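Local coordinates for Galactose/lactose metabolism regulatory protein GAL80 (Saccharomyces cerevisiae, PDB 3BTV) that represses the yeast galactose and lactose metabolic genes by binding the activator GAL4 and blocking transcriptional activation when no inducing sugar is present, at residues L44-Q49 with N367-Y372; K37-A42 with Y121-W126. The protein carries 1 engineered substitution. All coordinates share one frame; numbering follows the deposited sequence.

Interaction 1 of 2, residues L44-Q49 with N367-Y372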
loop_
_atom_site.group_PDB
_atom_site.type_symbol
_atom_site.label_atom_id
_atom_site.label_comp_id
_atom_site.label_asym_id
_atom_site.label_seq_id
_atom_site.Cartn_x
_atom_site.Cartn_y
_atom_site.Cartn_z
ATOM N N LEU B 44 28.696 -12.353 26.257
ATOM C CA LEU B 44 29.954 -11.866 26.807
ATOM C C LEU B 44 29.688 -10.824 27.887
ATOM O O LEU B 44 30.346 -10.801 28.928
ATOM C CB LEU B 44 30.812 -11.265 25.694
ATOM C CG LEU B 44 32.235 -10.840 26.052
ATOM C CD1 LEU B 44 32.994 -11.989 26.698
ATOM C CD2 LEU B 44 32.960 -10.344 24.811
ATOM N N GLN B 45 28.703 -9.975 27.632
ATOM C CA GLN B 45 28.374 -8.876 28.529
ATOM C C GLN B 45 27.604 -9.353 29.763
ATOM O O GLN B 45 27.720 -8.777 30.846
ATOM C CB GLN B 45 27.573 -7.819 27.772
ATOM C CG GLN B 45 27.697 -6.418 28.343
ATOM C CD GLN B 45 27.450 -5.352 27.297
ATOM O OE1 GLN B 45 27.155 -5.659 26.143
ATOM N NE2 GLN B 45 27.573 -4.091 27.693
ATOM N N LEU B 46 26.820 -10.410 29.590
ATOM C CA LEU B 46 26.059 -10.987 30.692
ATOM C C LEU B 46 26.767 -12.234 31.212
ATOM O O LEU B 46 26.141 -13.263 31.478
ATOM C CB LEU B 46 24.637 -11.309 30.231
ATOM C CG LEU B 46 23.919 -10.110 29.603
ATOM C CD1 LEU B 46 22.708 -10.529 28.769
ATOM C CD2 LEU B 46 23.522 -9.095 30.671
ATOM N N SER B 47 28.086 -12.119 31.345
ATOM C CA SER B 47 28.951 -13.209 31.779
ATOM C C SER B 47 28.464 -13.852 33.067
ATOM O O SER B 47 28.740 -15.019 33.332
ATOM C CB SER B 47 30.368 -12.678 31.986
ATOM O OG SER B 47 30.343 -11.522 32.805
ATOM N N SER B 48 27.747 -13.080 33.875
ATOM C CA SER B 48 27.208 -13.589 35.127
ATOM C C SER B 48 26.063 -14.557 34.869
ATOM O O SER B 48 26.094 -15.708 35.313
ATOM C CB SER B 48 26.720 -12.434 36.000
ATOM O OG SER B 48 27.716 -11.434 36.111
ATOM N N GLN B 49 25.062 -14.082 34.132
ATOM C CA GLN B 49 23.843 -14.846 33.895
ATOM C C GLN B 49 24.015 -16.001 32.912
ATOM O O GLN B 49 23.209 -16.930 32.905
ATOM C CB GLN B 49 22.721 -13.929 33.402
ATOM C CG GLN B 49 22.312 -12.843 34.376
ATOM C CD GLN B 49 22.947 -11.508 34.056
ATOM O OE1 GLN B 49 22.263 -10.489 33.977
ATOM N NE2 GLN B 49 24.262 -11.507 33.858
ATOM N N ASN B 367 19.340 -5.478 19.885
ATOM C CA ASN B 367 18.081 -6.194 19.984
ATOM C C ASN B 367 18.275 -7.605 20.511
ATOM O O ASN B 367 17.548 -8.041 21.406
ATOM C CB ASN B 367 17.331 -6.176 18.655
ATOM C CG ASN B 367 16.897 -4.778 18.273
ATOM O OD1 ASN B 367 17.032 -3.856 19.065
ATOM N ND2 ASN B 367 16.365 -4.616 17.061
ATOM N N ILE B 368 19.267 -8.312 19.977
ATOM C CA ILE B 368 19.563 -9.656 20.471
ATOM C C ILE B 368 20.010 -9.600 21.930
ATOM O O ILE B 368 19.718 -10.502 22.715
ATOM C CB ILE B 368 20.643 -10.383 19.631
ATOM C CG1 ILE B 368 20.035 -10.972 18.353
ATOM C CG2 ILE B 368 21.253 -11.510 20.434
ATOM C CD1 ILE B 368 19.696 -9.938 17.306
ATOM N N HIS B 369 20.706 -8.531 22.295
ATOM C CA HIS B 369 21.189 -8.398 23.662
ATOM C C HIS B 369 20.007 -8.314 24.610
ATOM O O HIS B 369 19.984 -8.959 25.659
ATOM C CB HIS B 369 22.053 -7.147 23.812
ATOM C CG HIS B 369 22.633 -6.983 25.184
ATOM N ND1 HIS B 369 22.057 -6.183 26.147
ATOM C CD2 HIS B 369 23.730 -7.533 25.758
ATOM C CE1 HIS B 369 22.779 -6.239 27.253
ATOM N NE2 HIS B 369 23.798 -7.052 27.043
ATOM N N ARG B 370 19.021 -7.516 24.220
ATOM C CA ARG B 370 17.861 -7.247 25.058
ATOM C C ARG B 370 16.981 -8.483 25.159
ATOM O O ARG B 370 16.235 -8.654 26.125
ATOM C CB ARG B 370 17.079 -6.035 24.527
ATOM C CG ARG B 370 17.760 -4.703 24.851
ATOM C CD ARG B 370 17.238 -3.543 24.012
ATOM N NE ARG B 370 15.892 -3.120 24.404
ATOM C CZ ARG B 370 15.604 -1.972 25.017
ATOM N NH1 ARG B 370 16.564 -1.100 25.317
ATOM N NH2 ARG B 370 14.346 -1.692 25.327
ATOM N N LEU B 371 17.080 -9.351 24.159
ATOM C CA LEU B 371 16.385 -10.636 24.198
ATOM C C LEU B 371 17.008 -11.545 25.270
ATOM O O LEU B 371 16.304 -12.137 26.088
ATOM C CB LEU B 371 16.438 -11.310 22.824
ATOM C CG LEU B 371 15.835 -12.711 22.721
ATOM C CD1 LEU B 371 14.418 -12.730 23.287
ATOM C CD2 LEU B 371 15.859 -13.186 21.271
ATOM N N TYR B 372 18.332 -11.652 25.252
ATOM C CA TYR B 372 19.052 -12.414 26.268
ATOM C C TYR B 372 18.745 -11.883 27.657
ATOM O O TYR B 372 18.483 -12.650 28.578
ATOM C CB TYR B 372 20.562 -12.371 26.023
ATOM C CG TYR B 372 21.059 -13.509 25.167
ATOM C CD1 TYR B 372 21.095 -13.395 23.786
ATOM C CD2 TYR B 372 21.475 -14.708 25.741
ATOM C CE1 TYR B 372 21.531 -14.438 22.999
ATOM C CE2 TYR B 372 21.919 -15.759 24.960
ATOM C CZ TYR B 372 21.942 -15.615 23.589
ATOM O OH TYR B 372 22.376 -16.644 22.792
#
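His369 reaches from helix 363-380 into the angle between Gln45 and Leu46, where helix 39-45 of the Rossmann domain gives way to a turn. Its ring is sent outward by a CG lying anti to the backbone N (chi1 -177°), which brings NE2 to the front of the contact. Gln45, extended beyond CG, crosses the histidine at about a right angle. Its OE1 stops 3.7 Å from His369 NE2, too far for a hydrogen bond, with amide and ring planes 53° apart. From Leu46 the branch point comes in obliquely, CG lying 4.0 Å from His369 NE2, while CD1 goes on to pack 3.9 Å from Tyr372 CB. The tyrosine ring itself leads away, its OH hydrogen-bonded to His39. Cutting Leu46 back to an alanine removes CG and both methyls, and is likely to leave Tyr372 CB without its apolar neighbour and the imidazole freer to turn. Ala42, one turn earlier in the chain, also packs against His369 and Tyr372. With NE2 buried and lacking any polar partner in the model, the contact between 44-49 and 367-372 rests on van der Waals packing, and a neutral imidazole is probably the easier form to accommodate.

Interaction 2 of 2, residues K37-A42 with Y121-W126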
loop_
_atom_site.group_PDB
_atom_site.type_symbol
_atom_site.label_atom_id
_atom_site.label_comp_id
_atom_site.label_asym_id
_atom_site.label_seq_id
_atom_site.Cartn_x
_atom_site.Cartn_y
_atom_site.Cartn_z
ATOM N N LYS B 37 28.850 -12.457 15.893
ATOM C CA LYS B 37 28.621 -11.018 15.808
ATOM C C LYS B 37 27.398 -10.525 16.588
ATOM O O LYS B 37 27.261 -9.323 16.827
ATOM C CB LYS B 37 28.519 -10.582 14.344
ATOM C CG LYS B 37 29.788 -10.829 13.535
ATOM C CD LYS B 37 29.583 -10.478 12.066
ATOM C CE LYS B 37 30.779 -10.892 11.216
ATOM N NZ LYS B 37 30.554 -10.625 9.762
ATOM N N THR B 38 26.516 -11.437 16.986
ATOM C CA THR B 38 25.286 -11.041 17.667
ATOM C C THR B 38 25.122 -11.739 19.004
ATOM O O THR B 38 25.131 -11.100 20.047
ATOM C CB THR B 38 24.044 -11.324 16.803
ATOM O OG1 THR B 38 24.069 -12.689 16.359
ATOM C CG2 THR B 38 24.016 -10.395 15.599
ATOM N N HIS B 39 24.959 -13.055 18.971
ATOM C CA HIS B 39 24.806 -13.819 20.202
ATOM C C HIS B 39 26.014 -13.674 21.122
ATOM O O HIS B 39 25.863 -13.454 22.323
ATOM C CB HIS B 39 24.562 -15.296 19.894
ATOM C CG HIS B 39 23.218 -15.568 19.303
ATOM N ND1 HIS B 39 22.172 -16.079 20.041
ATOM C CD2 HIS B 39 22.741 -15.385 18.050
ATOM C CE1 HIS B 39 21.108 -16.203 19.265
ATOM N NE2 HIS B 39 21.428 -15.789 18.052
ATOM N N TYR B 40 27.212 -13.789 20.564
ATOM C CA TYR B 40 28.405 -13.800 21.405
ATOM C C TYR B 40 28.567 -12.519 22.227
ATOM O O TYR B 40 28.682 -12.573 23.453
ATOM C CB TYR B 40 29.676 -14.097 20.605
ATOM C CG TYR B 40 30.923 -14.010 21.457
ATOM C CD1 TYR B 40 31.883 -13.033 21.223
ATOM C CD2 TYR B 40 31.125 -14.885 22.518
ATOM C CE1 TYR B 40 33.022 -12.943 22.010
ATOM C CE2 TYR B 40 32.264 -14.803 23.311
ATOM C CZ TYR B 40 33.207 -13.829 23.054
ATOM O OH TYR B 40 34.339 -13.743 23.840
ATOM N N PRO B 41 28.587 -11.361 21.558
ATOM C CA PRO B 41 28.705 -10.105 22.304
ATOM C C PRO B 41 27.720 -10.034 23.474
ATOM O O PRO B 41 28.096 -9.618 24.570
ATOM C CB PRO B 41 28.369 -9.049 21.248
ATOM C CG PRO B 41 28.843 -9.656 19.970
ATOM C CD PRO B 41 28.564 -11.139 20.099
ATOM N N ALA B 42 26.477 -10.449 23.245
ATOM C CA ALA B 42 25.465 -10.452 24.300
ATOM C C ALA B 42 25.871 -11.322 25.489
ATOM O O ALA B 42 25.895 -10.861 26.633
ATOM C CB ALA B 42 24.126 -10.901 23.746
ATOM N N TYR B 121 16.007 -24.874 28.313
ATOM C CA TYR B 121 15.738 -23.915 27.256
ATOM C C TYR B 121 16.228 -24.333 25.886
ATOM O O TYR B 121 17.327 -24.870 25.742
ATOM C CB TYR B 121 16.359 -22.565 27.608
ATOM C CG TYR B 121 15.872 -21.987 28.913
ATOM C CD1 TYR B 121 16.673 -22.015 30.050
ATOM C CD2 TYR B 121 14.611 -21.416 29.012
ATOM C CE1 TYR B 121 16.229 -21.484 31.249
ATOM C CE2 TYR B 121 14.158 -20.886 30.205
ATOM C CZ TYR B 121 14.969 -20.922 31.320
ATOM O OH TYR B 121 14.514 -20.394 32.506
ATOM N N LEU B 122 15.406 -24.059 24.879
ATOM C CA LEU B 122 15.817 -24.213 23.491
ATOM C C LEU B 122 15.610 -22.905 22.742
ATOM O O LEU B 122 14.491 -22.389 22.657
ATOM C CB LEU B 122 15.053 -25.340 22.800
ATOM C CG LEU B 122 15.368 -25.461 21.305
ATOM C CD1 LEU B 122 16.845 -25.825 21.100
ATOM C CD2 LEU B 122 14.455 -26.488 20.640
ATOM N N PHE B 123 16.696 -22.373 22.201
ATOM C CA PHE B 123 16.686 -21.070 21.550
ATOM C C PHE B 123 16.978 -21.275 20.066
ATOM O O PHE B 123 18.047 -21.772 19.707
ATOM C CB PHE B 123 17.776 -20.205 22.187
ATOM C CG PHE B 123 17.742 -18.756 21.778
ATOM C CD1 PHE B 123 18.538 -17.830 22.438
ATOM C CD2 PHE B 123 16.932 -18.319 20.751
ATOM C CE1 PHE B 123 18.522 -16.493 22.078
ATOM C CE2 PHE B 123 16.908 -16.979 20.388
ATOM C CZ PHE B 123 17.705 -16.068 21.047
ATOM N N VAL B 124 16.025 -20.905 19.209
ATOM C CA VAL B 124 16.193 -21.057 17.760
ATOM C C VAL B 124 15.998 -19.732 17.056
ATOM O O VAL B 124 15.172 -18.923 17.467
ATOM C CB VAL B 124 15.213 -22.110 17.169
ATOM C CG1 VAL B 124 15.465 -22.315 15.677
ATOM C CG2 VAL B 124 15.353 -23.449 17.910
ATOM N N GLU B 125 16.753 -19.505 15.989
ATOM C CA GLU B 125 16.578 -18.290 15.204
ATOM C C GLU B 125 15.418 -18.391 14.232
ATOM O O GLU B 125 15.030 -19.485 13.831
ATOM C CB GLU B 125 17.861 -17.951 14.458
ATOM C CG GLU B 125 18.937 -17.442 15.385
ATOM C CD GLU B 125 20.106 -16.869 14.634
ATOM O OE1 GLU B 125 20.585 -17.548 13.699
ATOM O OE2 GLU B 125 20.539 -15.742 14.976
ATOM N N TRP B 126 14.844 -17.243 13.892
ATOM C CA TRP B 126 13.837 -17.165 12.839
ATOM C C TRP B 126 14.582 -17.173 11.509
ATOM O O TRP B 126 15.602 -16.506 11.385
ATOM C CB TRP B 126 13.001 -15.888 12.981
ATOM C CG TRP B 126 11.991 -15.740 11.882
ATOM C CD1 TRP B 126 12.099 -14.955 10.781
ATOM C CD2 TRP B 126 10.743 -16.432 11.764
ATOM N NE1 TRP B 126 11.000 -15.111 9.982
ATOM C CE2 TRP B 126 10.150 -16.018 10.561
ATOM C CE3 TRP B 126 10.076 -17.373 12.553
ATOM C CZ2 TRP B 126 8.907 -16.494 10.132
ATOM C CZ3 TRP B 126 8.844 -17.842 12.131
ATOM C CH2 TRP B 126 8.277 -17.410 10.928
#
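His39 and Glu125 join the first turn of helix 39-45 to strand 121-125, inside the parallel-sheet Rossmann fold of the N-terminal part of GAL80. Their link is a His-carboxylate hydrogen bond: His39 NE2 donates to Glu125 OE2 over 3.2 Å, with an N-H...O angle of 149°. The acceptor lies close to the imidazole plane, but the donor comes to the carboxylate from well above its plane, the two flat groups being turned 65° apart. The side chains approach from opposite directions, Glu125 extended beyond CG to span the gap from the strand. Beside this bond the imidazole edge comes over one face of Phe123, with His39 CE1 3.8 Å from Phe123 CE1 and equally near CZ. The rings are oblique, their centroids 5.3 Å apart. Phe123 gets there because its CG is anti to the backbone N (chi1 -170°), which carries the ring off the strand toward the helix.

A second shell fixes these groups. Tyr372 OH, from helix 363-380, hydrogen-bonds His39 ND1, so both imidazole nitrogens are engaged and the ring's rotation is pinned. Leu371 of the same helix and Ile150 of the neighbouring strand pack on Phe123, while Val94 of strand 92-95 touches His39. Trp34 bonds twice here: its carbonyl O accepts from Thr38 OG1, and its indole NE1 hydrogen-bonds Glu125 OE2, the same oxygen that receives His39 NE2.

Overall arrangement
The two contacts sit side by side, their centres about 9 Å apart, and share helix 39-45: interaction 2 ties its beginning to the parallel sheet, interaction 1 its end to helix 363-380. Interaction 2 is buried and combines a hydrogen bond with an aromatic contact, whereas interaction 1 is only partly buried, with Gln45 at the surface, and has no hydrogen bond across it. They meet directly: Tyr372 of interaction 1 and His39 of interaction 2 join them, and Leu371 CD2 packs 3.4 Å from Phe123 CZ. Helix 363-380, which comes far later in the chain, thus packs on both helix 39-45 and strand 121-125.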